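Local atomic coordinates of pectate lyase II (Xanthomonas campestris pv. campestris, PDB entry 2QY1), a protein that probably cleaves pectate, the polygalacturonate of plant cell walls, by the eliminative mechanism of a secreted polysaccharide lyase of family 1. Residues 68-73 with 91-96; 54-59 with 141-146; 218-223 with 307-312; 250-255 with 275-280. The protein carries 2 engineered substitutions. All blocks are in the same frame, centred on the assembly; numbering follows the deposited sequence.

Interaction 1: 68-73 with 91-96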
loop_
_atom_site.group_PDB
_atom_site.type_symbol
_atom_site.label_atom_id
_atom_site.label_comp_id
_atom_site.label_asym_id
_atom_site.label_seq_id
_atom_site.Cartn_x
_atom_site.Cartn_y
_atom_site.Cartn_z
ATOM N N ILE A 68 1.990 15.144 -6.060
ATOM C CA ILE A 68 1.215 15.265 -7.291
ATOM C C ILE A 68 -0.186 15.711 -6.879
ATOM O O ILE A 68 -0.968 14.919 -6.354
ATOM C CB ILE A 68 1.130 13.937 -8.087
ATOM C CG1 ILE A 68 2.523 13.453 -8.499
ATOM C CG2 ILE A 68 0.241 14.106 -9.325
ATOM C CD1 ILE A 68 2.542 12.003 -9.001
ATOM N N LYS A 69 -0.486 16.985 -7.102
ATOM C CA LYS A 69 -1.744 17.564 -6.646
ATOM C C LYS A 69 -2.545 18.140 -7.807
ATOM O O LYS A 69 -2.070 19.025 -8.521
ATOM C CB LYS A 69 -1.474 18.638 -5.589
ATOM C CG LYS A 69 -2.721 19.281 -4.996
ATOM C CD LYS A 69 -2.394 19.863 -3.631
ATOM C CE LYS A 69 -3.457 20.823 -3.151
ATOM N NZ LYS A 69 -3.008 21.543 -1.927
ATOM N N ASN A 70 -3.763 17.631 -7.980
ATOM C CA ASN A 70 -4.665 18.076 -9.050
ATOM C C ASN A 70 -4.046 17.981 -10.445
ATOM O O ASN A 70 -4.289 18.830 -11.307
ATOM C CB ASN A 70 -5.196 19.492 -8.778
ATOM C CG ASN A 70 -6.523 19.487 -8.043
ATOM O OD1 ASN A 70 -6.636 18.959 -6.933
ATOM N ND2 ASN A 70 -7.540 20.078 -8.664
ATOM N N LYS A 71 -3.239 16.944 -10.651
ATOM C CA LYS A 71 -2.632 16.677 -11.954
ATOM C C LYS A 71 -2.776 15.201 -12.302
ATOM O O LYS A 71 -2.783 14.345 -11.415
ATOM C CB LYS A 71 -1.171 17.136 -11.987
ATOM C CG LYS A 71 -1.016 18.642 -11.761
ATOM C CD LYS A 71 0.325 19.193 -12.193
ATOM C CE LYS A 71 0.391 20.679 -11.864
ATOM N NZ LYS A 71 1.670 21.308 -12.276
ATOM N N SER A 72 -2.912 14.920 -13.596
ATOM C CA SER A 72 -3.265 13.590 -14.076
ATOM C C SER A 72 -2.307 13.088 -15.143
ATOM O O SER A 72 -1.537 13.867 -15.713
ATOM C CB SER A 72 -4.688 13.595 -14.641
ATOM O OG SER A 72 -5.637 13.916 -13.638
ATOM N N ASP A 73 -2.375 11.782 -15.416
ATOM C CA ASP A 73 -1.590 11.142 -16.477
ATOM C C ASP A 73 -0.092 11.221 -16.179
ATOM O O ASP A 73 0.690 11.737 -16.979
ATOM C CB ASP A 73 -1.915 11.746 -17.851
ATOM C CG ASP A 73 -3.410 11.908 -18.087
ATOM O OD1 ASP A 73 -3.820 12.999 -18.538
ATOM O OD2 ASP A 73 -4.172 10.957 -17.817
ATOM N N VAL A 91 -2.840 13.682 -4.477
ATOM C CA VAL A 91 -3.922 14.332 -3.743
ATOM C C VAL A 91 -4.905 15.125 -4.626
ATOM O O VAL A 91 -4.519 15.751 -5.622
ATOM C CB VAL A 91 -3.351 15.157 -2.527
ATOM C CG1 VAL A 91 -2.316 16.166 -2.978
ATOM C CG2 VAL A 91 -4.449 15.824 -1.710
ATOM N N GLY A 92 -6.181 15.050 -4.262
ATOM C CA GLY A 92 -7.231 15.838 -4.899
ATOM C C GLY A 92 -7.686 15.291 -6.237
ATOM O O GLY A 92 -7.743 14.076 -6.436
ATOM N N ASN A 93 -8.009 16.205 -7.151
ATOM C CA ASN A 93 -8.490 15.860 -8.487
ATOM C C ASN A 93 -7.340 15.364 -9.368
ATOM O O ASN A 93 -6.917 16.040 -10.309
ATOM C CB ASN A 93 -9.194 17.071 -9.114
ATOM C CG ASN A 93 -10.043 16.707 -10.319
ATOM O OD1 ASN A 93 -10.335 15.536 -10.570
ATOM N ND2 ASN A 93 -10.449 17.720 -11.072
ATOM N N ALA A 94 -6.844 14.174 -9.045
ATOM C CA ALA A 94 -5.658 13.613 -9.679
ATOM C C ALA A 94 -5.942 12.181 -10.108
ATOM O O ALA A 94 -6.251 11.333 -9.271
ATOM C CB ALA A 94 -4.479 13.658 -8.711
ATOM N N HIS A 95 -5.830 11.912 -11.409
ATOM C CA HIS A 95 -6.228 10.618 -11.962
ATOM C C HIS A 95 -5.195 10.034 -12.920
ATOM O O HIS A 95 -4.404 10.768 -13.511
ATOM C CB HIS A 95 -7.587 10.744 -12.661
ATOM C CG HIS A 95 -8.616 11.459 -11.843
ATOM N ND1 HIS A 95 -9.303 10.852 -10.814
ATOM C CD2 HIS A 95 -9.057 12.738 -11.887
ATOM C CE1 HIS A 95 -10.133 11.722 -10.269
ATOM N NE2 HIS A 95 -10.003 12.875 -10.900
ATOM N N ASN A 96 -5.209 8.708 -13.064
ATOM C CA ASN A 96 -4.324 7.997 -13.995
ATOM C C ASN A 96 -2.845 8.205 -13.655
ATOM O O ASN A 96 -2.104 8.873 -14.382
ATOM C CB ASN A 96 -4.637 8.382 -15.450
ATOM C CG ASN A 96 -3.910 7.515 -16.456
ATOM O OD1 ASN A 96 -3.722 6.317 -16.245
ATOM N ND2 ASN A 96 -3.494 8.120 -17.562
HETATM O O HOH W 1 -6.082 16.426 -12.734
#
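Two successive coils of the right-handed parallel beta-helix characteristic of polysaccharide lyase family 1 run side by side here, as strands 65-69 and 87-91 end and the chain turns toward strands 74-78 and 97-105. The parallel bridge of Lys69 with Val91 is framed by two bonds nearly along the carbonyl axes: Val91 N to Ile68 O at 2.9 Å, and Asn70 N to Val91 O. Beta-branched Val91 suits the extended backbone, and its CG1, in the crowded position between N and the carbonyl carbon, meets Lys69 CB at 3.7 Å. The lysine offers carbon here while its extended chain carries the amine past Val91.

Asn70 adopts a positive phi of 55°, which asparagine tolerates well. Its OD1 accepts Asn93 N at 3.1 Å from above the carbonyl plane rather than on a lone pair, and is also bonded to Ser123. The amide planes of Asn70 and Asn93 stand 83° apart. Side-chain-less Gly92 lets the same oxygen approach its CA, while Asn93 OD1 accepts His95 NE2 at 2.7 Å; the other ring nitrogen of His95 pairs with Ser127.

Farther along, Ser72 OG accepts His95 N at 3.0 Å and shares a water with Asn93 O. Asp73 N then bonds to His95 O. Asn96 OD1 is held by Thr10 and Gly11, and its ND2 gives Asp73 OD2, on the anti lone pair, a nearly straight bond of 2.9 Å (174°).

Interaction 2: 54-59 with 141-146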
loop_
_atom_site.group_PDB
_atom_site.type_symbol
_atom_site.label_atom_id
_atom_site.label_comp_id
_atom_site.label_asym_id
_atom_site.label_seq_id
_atom_site.Cartn_x
_atom_site.Cartn_y
_atom_site.Cartn_z
ATOM N N ASP A 54 21.447 6.470 12.700
ATOM C CA ASP A 54 20.504 6.326 13.799
ATOM C C ASP A 54 19.086 6.360 13.245
ATOM O O ASP A 54 18.624 7.392 12.767
ATOM C CB ASP A 54 20.717 7.439 14.831
ATOM C CG ASP A 54 19.851 7.275 16.077
ATOM O OD1 ASP A 54 19.254 6.191 16.283
ATOM O OD2 ASP A 54 19.777 8.245 16.862
ATOM N N VAL A 55 18.417 5.211 13.304
ATOM C CA VAL A 55 17.030 5.063 12.855
ATOM C C VAL A 55 16.107 6.058 13.578
ATOM O O VAL A 55 15.121 6.538 13.010
ATOM C CB VAL A 55 16.551 3.593 13.051
ATOM C CG1 VAL A 55 15.040 3.493 13.120
ATOM C CG2 VAL A 55 17.092 2.704 11.931
ATOM N N CYS A 56 16.466 6.387 14.815
ATOM C CA CYS A 56 15.653 7.253 15.663
ATOM C C CYS A 56 15.868 8.756 15.462
ATOM O O CYS A 56 15.240 9.579 16.136
ATOM C CB CYS A 56 15.804 6.839 17.127
ATOM S SG CYS A 56 14.969 5.270 17.434
ATOM N N ALA A 57 16.739 9.105 14.518
ATOM C CA ALA A 57 16.933 10.499 14.122
ATOM C C ALA A 57 15.812 10.979 13.201
ATOM O O ALA A 57 15.547 12.179 13.109
ATOM C CB ALA A 57 18.282 10.678 13.436
ATOM N N GLN A 58 15.149 10.034 12.542
ATOM C CA GLN A 58 14.240 10.348 11.437
ATOM C C GLN A 58 12.946 11.053 11.851
ATOM O O GLN A 58 12.560 12.047 11.229
ATOM C CB GLN A 58 13.937 9.094 10.607
ATOM C CG GLN A 58 15.175 8.378 10.052
ATOM C CD GLN A 58 16.106 9.317 9.305
ATOM O OE1 GLN A 58 16.931 10.009 9.912
ATOM N NE2 GLN A 58 15.983 9.343 7.984
ATOM N N TRP A 59 12.300 10.561 12.909
ATOM C CA TRP A 59 10.987 11.076 13.321
ATOM C C TRP A 59 11.031 12.547 13.726
ATOM O O TRP A 59 10.036 13.267 13.602
ATOM C CB TRP A 59 10.379 10.209 14.436
ATOM C CG TRP A 59 11.025 10.346 15.792
ATOM C CD1 TRP A 59 12.058 9.604 16.289
ATOM C CD2 TRP A 59 10.663 11.271 16.827
ATOM N NE1 TRP A 59 12.369 10.015 17.565
ATOM C CE2 TRP A 59 11.528 11.036 17.920
ATOM C CE3 TRP A 59 9.697 12.282 16.934
ATOM C CZ2 TRP A 59 11.454 11.772 19.106
ATOM C CZ3 TRP A 59 9.621 13.015 18.117
ATOM C CH2 TRP A 59 10.498 12.756 19.186
ATOM N N THR A 141 11.689 -0.452 15.284
ATOM C CA THR A 141 12.118 0.192 16.522
ATOM C C THR A 141 11.136 1.290 16.937
ATOM O O THR A 141 10.681 2.085 16.105
ATOM C CB THR A 141 13.561 0.751 16.396
ATOM O OG1 THR A 141 14.481 -0.336 16.243
ATOM C CG2 THR A 141 13.957 1.555 17.627
ATOM N N LYS A 142 10.796 1.305 18.223
ATOM C CA LYS A 142 9.941 2.341 18.782
ATOM C C LYS A 142 10.801 3.351 19.531
ATOM O O LYS A 142 11.220 3.126 20.667
ATOM C CB LYS A 142 8.844 1.731 19.661
ATOM C CG LYS A 142 7.743 1.081 18.837
ATOM C CD LYS A 142 7.103 -0.102 19.541
ATOM C CE LYS A 142 6.191 -0.880 18.581
ATOM N NZ LYS A 142 6.902 -1.390 17.358
ATOM N N CYS A 143 11.067 4.465 18.852
ATOM C CA CYS A 143 12.027 5.466 19.307
ATOM C C CYS A 143 11.578 6.223 20.541
ATOM O O CYS A 143 10.393 6.537 20.692
ATOM C CB CYS A 143 12.326 6.444 18.172
ATOM S SG CYS A 143 13.084 5.634 16.757
ATOM N N SER A 144 12.541 6.513 21.417
ATOM C CA SER A 144 12.298 7.283 22.628
ATOM C C SER A 144 11.642 8.621 22.296
ATOM O O SER A 144 12.137 9.370 21.451
ATOM C CB SER A 144 13.609 7.517 23.382
ATOM O OG SER A 144 13.399 8.282 24.557
ATOM N N GLY A 145 10.516 8.893 22.954
ATOM C CA GLY A 145 9.799 10.160 22.805
ATOM C C GLY A 145 8.934 10.313 21.564
ATOM O O GLY A 145 8.219 11.308 21.433
ATOM N N ALA A 146 8.982 9.334 20.660
ATOM C CA ALA A 146 8.297 9.432 19.364
ATOM C C ALA A 146 6.798 9.133 19.438
ATOM O O ALA A 146 6.079 9.295 18.447
ATOM C CB ALA A 146 8.964 8.521 18.332
HETATM O O HOH W 2 14.285 9.138 19.698
#
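The 54-59 loop ends in a bend, 57-59, that coils as in a helix but lacks a helix's repeating hydrogen bonds, and from it Trp59 reaches a type II turn from Cys143 to Ala146, closed by Ala146 N to Cys143 O at 3.1 Å; Gly145 takes the positive phi that this turn asks for at its third position. The two loops are tied by a disulfide, Cys56 SG to Cys143 SG at 2.0 Å. Both sulfurs stand anti to their own carbonyl carbons, and the bridge torsion of -83° is close to the relaxed value. Before it, Asp54 OD1 receives Cys56 N from above the carboxylate plane, an Asx turn that shapes the approach to the cysteine.

Trp59 supplies the broad surface. With CG in the crowded position between its backbone N and carbonyl carbon (chi1 72°), the indole lies across the turn. The methyl of Ala146, small enough to rest directly over the ring face, makes a CH-pi contact: CB is 3.5 Å from the centroid of the Trp59 five-membered ring, 8° off its normal. Cys143 CB approaches Trp59 NE1 obliquely at 3.6 Å. The carbonyl oxygens of Ser144 and Gly145 also lie close to the six-membered ring.

In the indole plane, one water accepts from Trp59 NE1 at 3.0 Å and donates to Ser144 O, carrying the hydrogen-bonded link between the segments. A disulfide between such surface loops implies formation under oxidising conditions, in keeping with a secreted protein.

Interaction 3: 218-223 with 307-312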
loop_
_atom_site.group_PDB
_atom_site.type_symbol
_atom_site.label_atom_id
_atom_site.label_comp_id
_atom_site.label_asym_id
_atom_site.label_seq_id
_atom_site.Cartn_x
_atom_site.Cartn_y
_atom_site.Cartn_z
ATOM N N ILE A 218 -8.150 -8.932 -2.214
ATOM C CA ILE A 218 -6.813 -9.192 -1.691
ATOM C C ILE A 218 -6.433 -10.627 -2.058
ATOM O O ILE A 218 -6.905 -11.573 -1.431
ATOM C CB ILE A 218 -6.772 -8.962 -0.147
ATOM C CG1 ILE A 218 -7.167 -7.516 0.188
ATOM C CG2 ILE A 218 -5.392 -9.302 0.439
ATOM C CD1 ILE A 218 -7.651 -7.305 1.624
ATOM N N TYR A 219 -5.604 -10.785 -3.091
ATOM C CA TYR A 219 -5.275 -12.123 -3.605
ATOM C C TYR A 219 -3.802 -12.309 -3.951
ATOM O O TYR A 219 -3.129 -11.357 -4.328
ATOM C CB TYR A 219 -6.181 -12.506 -4.794
ATOM C CG TYR A 219 -5.826 -11.894 -6.140
ATOM C CD1 TYR A 219 -4.958 -12.544 -7.022
ATOM C CD2 TYR A 219 -6.386 -10.684 -6.545
ATOM C CE1 TYR A 219 -4.632 -11.983 -8.263
ATOM C CE2 TYR A 219 -6.077 -10.122 -7.784
ATOM C CZ TYR A 219 -5.201 -10.777 -8.636
ATOM O OH TYR A 219 -4.896 -10.212 -9.859
ATOM N N ASN A 220 -3.315 -13.543 -3.821
ATOM C CA ASN A 220 -1.936 -13.911 -4.182
ATOM C C ASN A 220 -0.845 -13.110 -3.465
ATOM O O ASN A 220 0.257 -12.938 -3.997
ATOM C CB ASN A 220 -1.721 -13.845 -5.703
ATOM C CG ASN A 220 -2.421 -14.961 -6.454
ATOM O OD1 ASN A 220 -2.837 -15.972 -5.875
ATOM N ND2 ASN A 220 -2.547 -14.786 -7.762
ATOM N N ASN A 221 -1.156 -12.622 -2.266
ATOM C CA ASN A 221 -0.169 -11.951 -1.423
ATOM C C ASN A 221 0.503 -12.939 -0.475
ATOM O O ASN A 221 -0.111 -13.917 -0.044
ATOM C CB ASN A 221 -0.807 -10.815 -0.619
ATOM C CG ASN A 221 -1.507 -9.800 -1.495
ATOM O OD1 ASN A 221 -0.867 -8.990 -2.163
ATOM N ND2 ASN A 221 -2.834 -9.828 -1.488
ATOM N N TYR A 222 1.767 -12.676 -0.160
ATOM C CA TYR A 222 2.528 -13.515 0.761
ATOM C C TYR A 222 2.774 -12.761 2.063
ATOM O O TYR A 222 3.326 -11.656 2.058
ATOM C CB TYR A 222 3.845 -13.972 0.111
ATOM C CG TYR A 222 4.836 -14.635 1.051
ATOM C CD1 TYR A 222 4.490 -15.782 1.773
ATOM C CD2 TYR A 222 6.128 -14.128 1.202
ATOM C CE1 TYR A 222 5.397 -16.388 2.634
ATOM C CE2 TYR A 222 7.048 -14.734 2.060
ATOM C CZ TYR A 222 6.675 -15.865 2.768
ATOM O OH TYR A 222 7.576 -16.469 3.619
ATOM N N PHE A 223 2.336 -13.365 3.168
ATOM C CA PHE A 223 2.488 -12.803 4.506
ATOM C C PHE A 223 3.458 -13.675 5.291
ATOM O O PHE A 223 3.315 -14.901 5.324
ATOM C CB PHE A 223 1.145 -12.775 5.251
ATOM C CG PHE A 223 0.072 -11.958 4.581
ATOM C CD1 PHE A 223 -0.344 -10.749 5.135
ATOM C CD2 PHE A 223 -0.552 -12.411 3.418
ATOM C CE1 PHE A 223 -1.350 -9.990 4.531
ATOM C CE2 PHE A 223 -1.558 -11.659 2.806
ATOM C CZ PHE A 223 -1.956 -10.447 3.362
ATOM N N THR A 307 -5.761 -13.498 -13.332
ATOM C CA THR A 307 -5.179 -14.840 -13.303
ATOM C C THR A 307 -4.613 -15.133 -11.920
ATOM O O THR A 307 -3.715 -14.434 -11.443
ATOM C CB THR A 307 -4.067 -15.010 -14.371
ATOM O OG1 THR A 307 -4.617 -14.795 -15.677
ATOM C CG2 THR A 307 -3.460 -16.410 -14.319
ATOM N N VAL A 308 -5.147 -16.168 -11.278
ATOM C CA VAL A 308 -4.696 -16.544 -9.942
ATOM C C VAL A 308 -3.506 -17.499 -9.995
ATOM O O VAL A 308 -3.533 -18.504 -10.707
ATOM C CB VAL A 308 -5.836 -17.157 -9.074
ATOM C CG1 VAL A 308 -6.831 -16.083 -8.664
ATOM C CG2 VAL A 308 -6.543 -18.297 -9.802
ATOM N N THR A 309 -2.454 -17.151 -9.258
ATOM C CA THR A 309 -1.357 -18.065 -8.982
ATOM C C THR A 309 -1.892 -19.078 -7.976
ATOM O O THR A 309 -2.513 -18.679 -6.988
ATOM C CB THR A 309 -0.152 -17.317 -8.358
ATOM O OG1 THR A 309 0.238 -16.233 -9.210
ATOM C CG2 THR A 309 1.041 -18.251 -8.156
ATOM N N PRO A 310 -1.694 -20.391 -8.233
ATOM C CA PRO A 310 -2.072 -21.386 -7.227
ATOM C C PRO A 310 -1.482 -21.021 -5.867
ATOM O O PRO A 310 -0.286 -20.729 -5.771
ATOM C CB PRO A 310 -1.456 -22.677 -7.766
ATOM C CG PRO A 310 -1.453 -22.484 -9.244
ATOM C CD PRO A 310 -1.147 -21.025 -9.449
ATOM N N ALA A 311 -2.328 -21.027 -4.837
ATOM C CA ALA A 311 -1.988 -20.487 -3.517
ATOM C C ALA A 311 -0.678 -21.010 -2.925
ATOM O O ALA A 311 0.087 -20.239 -2.344
ATOM C CB ALA A 311 -3.136 -20.714 -2.545
ATOM N N ALA A 312 -0.425 -22.310 -3.081
ATOM C CA ALA A 312 0.795 -22.936 -2.559
ATOM C C ALA A 312 2.061 -22.407 -3.234
ATOM O O ALA A 312 3.143 -22.434 -2.644
ATOM C CB ALA A 312 0.714 -24.455 -2.686
HETATM O O HOH W 3 -3.055 -11.573 -11.481
#
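Polar contact centres on Asn220, whose side chain reaches out of the strand region to the main chain of Thr309. Its CG lies 3.6 Å from Thr309 N and 3.8 Å from Thr309 O, so the amide is placed beside both main-chain atoms, a position compatible with its mixed polarity. Its positive phi, 57°, is again one this residue accepts readily. Thr309 crosses it obliquely, and its OG1 is bonded to His198. One water links the segments in a second way, 2.8 Å from Tyr219 OH, in the plane of the ring, and donating to Thr307 O at 2.9 Å.

Apolar contact is thin by comparison. Tyr219 CD1 and Val308 CG1 come only to 4.3 Å, an oblique brush; the ring also stacks on His197. Tyr219 CG, in the crowded position between N and the carbonyl carbon, directs the ring toward 307-308.

Residues 307-312 thereby lie as an irregular strap across coils of the parallel beta-helix. Asn221 bonds to Asn199 N and Tyr196 O of strand 193-202 and touches Asn244, consistent with the asparagine ladder of pectate lyases, while Val314 of helix 314-321 packs on both Asn220 and Thr309.

Interaction 4: 250-255 with 275-280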
loop_
_atom_site.group_PDB
_atom_site.type_symbol
_atom_site.label_atom_id
_atom_site.label_comp_id
_atom_site.label_asym_id
_atom_site.label_seq_id
_atom_site.Cartn_x
_atom_site.Cartn_y
_atom_site.Cartn_z
ATOM N N LYS A 250 0.088 -13.287 13.192
ATOM C CA LYS A 250 -0.913 -13.158 14.244
ATOM C C LYS A 250 -2.122 -12.422 13.681
ATOM O O LYS A 250 -1.967 -11.446 12.947
ATOM C CB LYS A 250 -0.339 -12.413 15.452
ATOM C CG LYS A 250 -1.260 -12.388 16.662
ATOM C CD LYS A 250 -0.579 -11.783 17.873
ATOM C CE LYS A 250 -1.489 -11.835 19.085
ATOM N NZ LYS A 250 -0.739 -11.553 20.340
ATOM N N ASN A 251 -3.317 -12.901 14.028
ATOM C CA ASN A 251 -4.583 -12.357 13.515
ATOM C C ASN A 251 -4.546 -12.052 12.006
ATOM O O ASN A 251 -4.703 -10.892 11.607
ATOM C CB ASN A 251 -4.995 -11.105 14.304
ATOM C CG ASN A 251 -4.972 -11.325 15.803
ATOM O OD1 ASN A 251 -4.243 -10.647 16.530
ATOM N ND2 ASN A 251 -5.772 -12.273 16.276
ATOM N N PRO A 252 -4.322 -13.089 11.168
ATOM C CA PRO A 252 -4.169 -12.871 9.725
ATOM C C PRO A 252 -5.391 -12.242 9.062
ATOM O O PRO A 252 -5.246 -11.407 8.165
ATOM C CB PRO A 252 -3.913 -14.278 9.172
ATOM C CG PRO A 252 -4.415 -15.210 10.218
ATOM C CD PRO A 252 -4.182 -14.515 11.519
ATOM N N VAL A 253 -6.579 -12.648 9.499
ATOM C CA VAL A 253 -7.826 -12.068 9.017
ATOM C C VAL A 253 -8.680 -11.730 10.231
ATOM O O VAL A 253 -9.082 -12.618 10.989
ATOM C CB VAL A 253 -8.581 -13.021 8.054
ATOM C CG1 VAL A 253 -9.916 -12.424 7.641
ATOM C CG2 VAL A 253 -7.737 -13.326 6.820
ATOM N N THR A 254 -8.941 -10.442 10.420
ATOM C CA THR A 254 -9.644 -9.973 11.611
ATOM C C THR A 254 -10.466 -8.716 11.333
ATOM O O THR A 254 -10.322 -8.086 10.284
ATOM C CB THR A 254 -8.656 -9.718 12.792
ATOM O OG1 THR A 254 -9.386 -9.355 13.972
ATOM C CG2 THR A 254 -7.648 -8.611 12.454
ATOM N N SER A 255 -11.346 -8.387 12.273
ATOM C CA SER A 255 -12.010 -7.092 12.317
ATOM C C SER A 255 -11.970 -6.591 13.754
ATOM O O SER A 255 -12.561 -7.208 14.638
ATOM C CB SER A 255 -13.453 -7.198 11.842
ATOM O OG SER A 255 -14.074 -5.926 11.896
ATOM N N ILE A 275 0.509 -19.747 12.620
ATOM C CA ILE A 275 -0.663 -18.882 12.726
ATOM C C ILE A 275 -1.058 -18.769 14.192
ATOM O O ILE A 275 -1.284 -19.781 14.859
ATOM C CB ILE A 275 -1.877 -19.427 11.923
ATOM C CG1 ILE A 275 -1.461 -19.920 10.525
ATOM C CG2 ILE A 275 -3.005 -18.389 11.869
ATOM C CD1 ILE A 275 -0.998 -18.844 9.554
ATOM N N THR A 276 -1.126 -17.539 14.695
ATOM C CA THR A 276 -1.576 -17.296 16.068
ATOM C C THR A 276 -2.717 -16.285 16.096
ATOM O O THR A 276 -2.929 -15.549 15.133
ATOM C CB THR A 276 -0.429 -16.831 16.999
ATOM O OG1 THR A 276 0.157 -15.626 16.491
ATOM C CG2 THR A 276 0.641 -17.909 17.127
ATOM N N TRP A 277 -3.454 -16.264 17.201
ATOM C CA TRP A 277 -4.603 -15.381 17.352
ATOM C C TRP A 277 -4.612 -14.720 18.725
ATOM O O TRP A 277 -4.110 -15.286 19.700
ATOM C CB TRP A 277 -5.905 -16.157 17.145
ATOM C CG TRP A 277 -6.049 -16.773 15.786
ATOM C CD1 TRP A 277 -5.705 -18.045 15.419
ATOM C CD2 TRP A 277 -6.584 -16.148 14.613
ATOM N NE1 TRP A 277 -5.988 -18.247 14.088
ATOM C CE2 TRP A 277 -6.529 -17.100 13.570
ATOM C CE3 TRP A 277 -7.102 -14.874 14.343
ATOM C CZ2 TRP A 277 -6.975 -16.817 12.275
ATOM C CZ3 TRP A 277 -7.544 -14.594 13.056
ATOM C CH2 TRP A 277 -7.480 -15.563 12.038
ATOM N N GLY A 278 -5.194 -13.526 18.793
ATOM C CA GLY A 278 -5.318 -12.787 20.043
ATOM C C GLY A 278 -6.611 -12.000 20.134
ATOM O O GLY A 278 -7.275 -11.758 19.126
ATOM N N THR A 279 -6.964 -11.608 21.355
ATOM C CA THR A 279 -8.156 -10.805 21.614
ATOM C C THR A 279 -7.733 -9.346 21.791
ATOM O O THR A 279 -6.805 -9.062 22.557
ATOM C CB THR A 279 -8.904 -11.303 22.876
ATOM O OG1 THR A 279 -9.038 -12.728 22.824
ATOM C CG2 THR A 279 -10.291 -10.678 22.983
ATOM N N PRO A 280 -8.398 -8.415 21.076
ATOM C CA PRO A 280 -8.015 -7.005 21.174
ATOM C C PRO A 280 -8.366 -6.385 22.528
ATOM O O PRO A 280 -9.393 -6.729 23.124
ATOM C CB PRO A 280 -8.825 -6.342 20.056
ATOM C CG PRO A 280 -10.004 -7.221 19.873
ATOM C CD PRO A 280 -9.522 -8.616 20.143
#
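The close-packed side of this contact belongs to Trp277 and Pro252. The Pro252 and Trp277 side chains cross at about a right angle, and Pro252 CD sits over one face of the indole, 3.6 Å from the centroid of the Trp277 six-membered ring and 16° off its normal. This CH-pi contact suits proline, whose CD hydrogens are polarised by the adjoining nitrogen. Val253 O meets the edge of the same indole in its plane, 3.2 Å from Trp277 CZ3, where the ring hydrogens carry slight positive charge. Ile275 CG2, anti to its backbone N, closes on Pro252 CG at 3.8 Å. Buried Asn251 belongs to this side too: its amide group lies beside Gly278, CG 3.7 Å from Gly278 N, and Gly278 O is bonded to Arg256 and Asn288.

The root of Lys250 is still close, with CB 3.4 Å from Thr276 OG1. Only its outer part, extended alongside exposed Thr276, is loosely packed: CE comes no nearer than 4.1 Å to Gly278 CA. The lack of a side chain on Gly278 allows the lysine to pass.

Between the two sides runs the backbone bond from Asn251 N to Thr276 O, 2.9 Å long and in the carbonyl plane. It follows the parallel bridge of Lys250 with Thr276, after which the chains diverge: Asn251 bends with a positive phi. Short, weakly bonded parallel pairing of this kind between strands 245-255 and 275-276 is typical of neighbouring coils in a parallel beta-helix, here late in its course.

Interactions 1 and 4 both pair neighbouring coils, but far apart along the beta-helix: their centres lie 36 Å apart, on opposite sides of the chain's centre. Interaction 1 is nested in sequence inside the loop closed by the disulfide of interaction 2, yet the nearest atoms of the two are about 20 Å apart, so the two contacts do not touch. Interactions 3 and 4 are the nearest pair, about 6 Å between nearest atoms, and are joined through the adjacent strands 215-226 and 245-255; in sequence, interaction 4 is nested within the longer loop that interaction 3 closes. Interaction 2 remains about 13 Å from interaction 4 and about 17 Å from interaction 3 by nearest atoms.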